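Local coordinates for chitin oligosaccahride binding protein NagB1 (Paenibacillus sp. FPU-7, PDB 7EHP) that binds the chitin oligosaccharides diacetylchitobiose and triacetylchitotriose, probably outside the cell as the solute-binding component of a sugar uptake system, at residues A[218-223]-A[371-376]; A[203-208]-A[377-382]. One frame throughout, in Å; residues are numbered along the deposited sequence.

Interaction 1: residues A[218-223]-A[371-376]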
# COMPACT_ATOMS: atom_id res chain seq x y z
N GLU A 218 -13.44 15.95 7.71
CA GLU A 218 -14.38 16.59 6.80
C GLU A 218 -13.65 17.46 5.78
O GLU A 218 -12.57 18.00 6.04
CB GLU A 218 -15.37 17.45 7.58
CG GLU A 218 -16.29 16.65 8.46
CD GLU A 218 -17.10 17.55 9.37
OE1 GLU A 218 -16.74 17.68 10.56
OE2 GLU A 218 -18.07 18.15 8.85
N GLY A 219 -14.26 17.60 4.60
CA GLY A 219 -13.64 18.33 3.51
C GLY A 219 -12.53 17.59 2.80
O GLY A 219 -11.73 18.23 2.10
N SER A 220 -12.46 16.26 2.93
CA SER A 220 -11.29 15.50 2.51
C SER A 220 -11.16 15.39 0.99
O SER A 220 -10.05 15.14 0.50
CB SER A 220 -11.31 14.11 3.12
OG SER A 220 -12.31 13.29 2.52
N LEU A 221 -12.27 15.56 0.25
CA LEU A 221 -12.24 15.47 -1.20
C LEU A 221 -11.31 16.49 -1.83
O LEU A 221 -10.85 16.29 -2.95
CB LEU A 221 -13.65 15.65 -1.77
CG LEU A 221 -14.63 14.48 -1.64
CD1 LEU A 221 -16.02 14.90 -2.10
CD2 LEU A 221 -14.14 13.29 -2.43
N GLY A 222 -11.03 17.59 -1.14
CA GLY A 222 -10.13 18.55 -1.74
C GLY A 222 -8.65 18.32 -1.51
O GLY A 222 -7.84 19.06 -2.07
N GLN A 223 -8.25 17.33 -0.72
CA GLN A 223 -6.88 17.20 -0.25
C GLN A 223 -6.20 15.99 -0.86
O GLN A 223 -6.73 14.87 -0.81
CB GLN A 223 -6.84 17.11 1.27
CG GLN A 223 -7.30 18.38 1.95
CD GLN A 223 -7.97 18.10 3.26
OE1 GLN A 223 -7.51 17.25 4.04
NE2 GLN A 223 -9.11 18.75 3.49
N GLU A 371 -17.91 9.78 -4.50
CA GLU A 371 -19.32 10.17 -4.48
C GLU A 371 -19.94 9.95 -3.11
O GLU A 371 -20.71 10.80 -2.63
CB GLU A 371 -20.09 9.39 -5.55
CG GLU A 371 -19.64 9.69 -6.98
CD GLU A 371 -19.69 11.17 -7.31
OE1 GLU A 371 -20.82 11.69 -7.48
OE2 GLU A 371 -18.62 11.82 -7.38
N LEU A 372 -19.62 8.83 -2.45
CA LEU A 372 -20.16 8.61 -1.11
C LEU A 372 -19.64 9.64 -0.13
O LEU A 372 -20.39 10.16 0.70
CB LEU A 372 -19.82 7.21 -0.62
CG LEU A 372 -20.34 6.88 0.80
CD1 LEU A 372 -21.85 6.66 0.83
CD2 LEU A 372 -19.61 5.66 1.39
N ILE A 373 -18.34 9.96 -0.21
CA ILE A 373 -17.77 10.96 0.67
C ILE A 373 -18.39 12.33 0.39
O ILE A 373 -18.63 13.11 1.32
CB ILE A 373 -16.23 10.99 0.51
CG1 ILE A 373 -15.62 9.69 1.04
CG2 ILE A 373 -15.65 12.20 1.23
CD1 ILE A 373 -14.14 9.44 0.60
N GLY A 374 -18.67 12.63 -0.88
CA GLY A 374 -19.35 13.86 -1.25
C GLY A 374 -20.85 13.85 -1.04
O GLY A 374 -21.53 14.77 -1.49
N GLY A 375 -21.40 12.82 -0.40
CA GLY A 375 -22.83 12.72 -0.19
C GLY A 375 -23.66 12.53 -1.45
O GLY A 375 -24.89 12.58 -1.36
N ARG A 376 -23.03 12.27 -2.60
CA ARG A 376 -23.76 12.18 -3.86
C ARG A 376 -24.18 10.75 -4.21
O ARG A 376 -24.81 10.55 -5.25
CB ARG A 376 -22.92 12.79 -4.98
CG ARG A 376 -22.62 14.28 -4.75
CD ARG A 376 -21.92 14.89 -5.96
NE ARG A 376 -20.52 14.48 -5.98
CZ ARG A 376 -19.58 15.00 -5.19
NH1 ARG A 376 -19.88 15.97 -4.33
NH2 ARG A 376 -18.33 14.57 -5.28
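The guanidinium of Arg376 is the one flat group that reaches across to Leu221, its NH2 lying 3.9 Å from Leu221 CD1. At the edge of the same group, in its plane, sits Glu371 OE2, which receives a weak hydrogen bond from NH2. The firmer half of this salt bridge runs from Arg376 NE to Glu371 OE1 at 3.2 Å, the donor standing above the carboxylate plane. A bend at chi3 (-76°) places NE for this bond, and the two bonds, one of them weak, probably limit how the guanidinium can turn. Leucine suits position 221 because its forked end reaches two neighbours: CD1 rests 3.6 Å from Gly374 CA, while CG meets Ile373 CG2 at 3.8 Å. The CG2 methyl, anti to the backbone N of Ile373, also meets Ser220 OG at 3.7 Å. That hydroxyl is hydrogen-bonded to Ser162, so a small polar residue can sit buried beside a methyl group. An alanine in place of Leu221 would probably open a gap beside Ile373 CG2 and Gly374 CA and take away the apolar neighbour of Arg376 NH2. Glycine fits position 374, where a beta carbon would be tight against Leu221 CD1 and would collide with Arg376 NH1. Helix 359-373 ends here in a Schellman motif, with Arg376 N hydrogen-bonded to Glu371 O, Gly375 N to Leu372 O, and Gly375 supplying the positive phi of the C-prime residue.

Interaction 2: residues A[203-208]-A[377-382]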
# COMPACT_ATOMS: atom_id res chain seq x y z
N GLY A 203 -19.64 -3.30 6.63
CA GLY A 203 -18.41 -2.53 6.72
C GLY A 203 -18.49 -1.20 5.99
O GLY A 203 -17.92 -0.21 6.44
N PHE A 204 -19.18 -1.16 4.84
CA PHE A 204 -19.42 0.11 4.15
C PHE A 204 -20.25 1.05 5.02
O PHE A 204 -19.99 2.26 5.07
CB PHE A 204 -20.12 -0.13 2.81
CG PHE A 204 -19.17 -0.50 1.67
CD1 PHE A 204 -18.62 -1.78 1.59
CD2 PHE A 204 -18.84 0.43 0.69
CE1 PHE A 204 -17.75 -2.12 0.55
CE2 PHE A 204 -17.96 0.10 -0.35
CZ PHE A 204 -17.42 -1.18 -0.43
N LYS A 205 -21.27 0.51 5.71
CA LYS A 205 -22.11 1.37 6.54
C LYS A 205 -21.35 1.88 7.75
O LYS A 205 -21.61 3.00 8.24
CB LYS A 205 -23.38 0.62 6.98
CG LYS A 205 -24.38 0.41 5.84
CD LYS A 205 -25.68 -0.22 6.32
CE LYS A 205 -25.55 -1.73 6.42
NZ LYS A 205 -26.84 -2.40 6.14
N ARG A 206 -20.38 1.10 8.23
CA ARG A 206 -19.54 1.55 9.34
C ARG A 206 -18.64 2.68 8.89
O ARG A 206 -18.40 3.63 9.65
CB ARG A 206 -18.69 0.39 9.86
CG ARG A 206 -19.47 -0.54 10.77
CD ARG A 206 -18.66 -1.78 11.09
NE ARG A 206 -19.47 -2.78 11.78
CZ ARG A 206 -19.80 -2.71 13.07
NH1 ARG A 206 -19.38 -1.68 13.81
NH2 ARG A 206 -20.55 -3.67 13.61
N TYR A 207 -18.09 2.56 7.69
CA TYR A 207 -17.30 3.63 7.10
C TYR A 207 -18.14 4.89 6.96
O TYR A 207 -17.70 5.99 7.31
CB TYR A 207 -16.79 3.14 5.75
CG TYR A 207 -15.82 4.04 5.01
CD1 TYR A 207 -16.27 5.16 4.30
CD2 TYR A 207 -14.47 3.72 4.94
CE1 TYR A 207 -15.37 5.97 3.58
CE2 TYR A 207 -13.57 4.51 4.23
CZ TYR A 207 -14.01 5.62 3.55
OH TYR A 207 -13.08 6.37 2.85
N ASP A 208 -19.36 4.74 6.42
CA ASP A 208 -20.28 5.87 6.27
C ASP A 208 -20.61 6.51 7.61
O ASP A 208 -20.77 7.73 7.70
CB ASP A 208 -21.56 5.40 5.56
CG ASP A 208 -22.30 6.54 4.86
OD1 ASP A 208 -21.69 7.57 4.50
OD2 ASP A 208 -23.52 6.40 4.67
N MET A 377 -23.85 9.78 -3.37
CA MET A 377 -24.34 8.42 -3.51
C MET A 377 -24.58 7.85 -2.13
O MET A 377 -23.86 8.17 -1.18
CB MET A 377 -23.38 7.45 -4.25
CG MET A 377 -23.29 7.62 -5.75
SD MET A 377 -21.95 6.68 -6.50
CE MET A 377 -22.63 5.04 -6.55
N THR A 378 -25.58 6.99 -2.03
CA THR A 378 -25.79 6.21 -0.82
C THR A 378 -24.96 4.93 -0.87
O THR A 378 -24.45 4.53 -1.93
CB THR A 378 -27.28 5.87 -0.63
OG1 THR A 378 -27.69 4.92 -1.61
CG2 THR A 378 -28.13 7.14 -0.77
N VAL A 379 -24.80 4.30 0.29
CA VAL A 379 -24.15 2.99 0.35
C VAL A 379 -24.83 2.02 -0.61
O VAL A 379 -24.16 1.26 -1.32
CB VAL A 379 -24.14 2.45 1.79
CG1 VAL A 379 -23.84 0.97 1.81
CG2 VAL A 379 -23.10 3.20 2.62
N GLU A 380 -26.16 2.03 -0.65
CA GLU A 380 -26.91 1.13 -1.54
C GLU A 380 -26.50 1.33 -2.99
O GLU A 380 -26.28 0.36 -3.73
CB GLU A 380 -28.42 1.35 -1.39
CG GLU A 380 -29.26 0.49 -2.35
CD GLU A 380 -30.76 0.47 -2.01
OE1 GLU A 380 -31.20 1.21 -1.11
OE2 GLU A 380 -31.50 -0.31 -2.62
N GLN A 381 -26.45 2.59 -3.43
CA GLN A 381 -26.03 2.88 -4.80
C GLN A 381 -24.60 2.41 -5.05
O GLN A 381 -24.30 1.86 -6.11
CB GLN A 381 -26.16 4.38 -5.07
CG GLN A 381 -27.61 4.92 -4.98
CD GLN A 381 -27.68 6.43 -5.12
OE1 GLN A 381 -26.95 7.15 -4.45
NE2 GLN A 381 -28.57 6.91 -5.98
N VAL A 382 -23.71 2.62 -4.08
CA VAL A 382 -22.33 2.19 -4.25
C VAL A 382 -22.25 0.69 -4.54
O VAL A 382 -21.69 0.27 -5.56
CB VAL A 382 -21.50 2.58 -3.01
CG1 VAL A 382 -20.14 1.85 -3.04
CG2 VAL A 382 -21.29 4.09 -2.98
O HOH W 1 -25.56 6.08 2.57
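Val379 makes the central apolar contact with helix 198-213, its two methyls dividing the work. CG1, anti to the backbone N (chi1 164°), lies 4.0 Å from Phe204 CB and 4.1 Å from Lys205 CG, the lysine chain crossing the valine at about a right angle. One turn on, Val382 CG1 approaches Phe204 CE2 to 3.9 Å, at a slant to the ring. Valine suits these places because its short, branched side chain puts a methyl against the facing helix, while the large Phe204 side chain suits a buried position where it also meets Leu172 and Met369. Val379 opens helix 379-396, whose start is a capping box: Thr378 OG1 accepts from Gln381 N at 3.2 Å, and Gln381 OE1 accepts in return from Thr378 N at 2.8 Å. Threonine suits this N-cap because its short hydroxyl reaches a backbone N-H of the first turn. The polar contacts across the two segments run through a water. It accepts from Val379 N at 3.0 Å and donates to Asp208 OD2, so the first helical N-H is satisfied by solvent and linked to the facing helix. The same carboxylate lies alongside the valine, OD2 being 3.8 Å from Val379 CG2, the two side chains running antiparallel past one another. An acidic group facing a helix N-terminus would probably be favoured electrostatically, and Lys212 forms a long, weak ion pair with it as well.

In the fold
Interactions 1 and 2 lie toward the same flank of the protein, with their own centres about 13 Å apart, and neither lies in the deep core: 1 is a surface contact, 2 is partly buried. They are joined by the short turn between helices 359-373 and 379-396, so 1 finishes one helix where 2 begins the next. Both draw on helix 198-213, directly in 2 and in 1 through Ile373, which packs on Tyr207 and Leu211. Leu372 bridges the two sites, its CD1 lying 3.8 Å from Asp208 OD1. Interaction 1 sets aliphatic groups beside an intrasegment salt bridge, whereas 2 combines valine–aromatic packing with a water bridge.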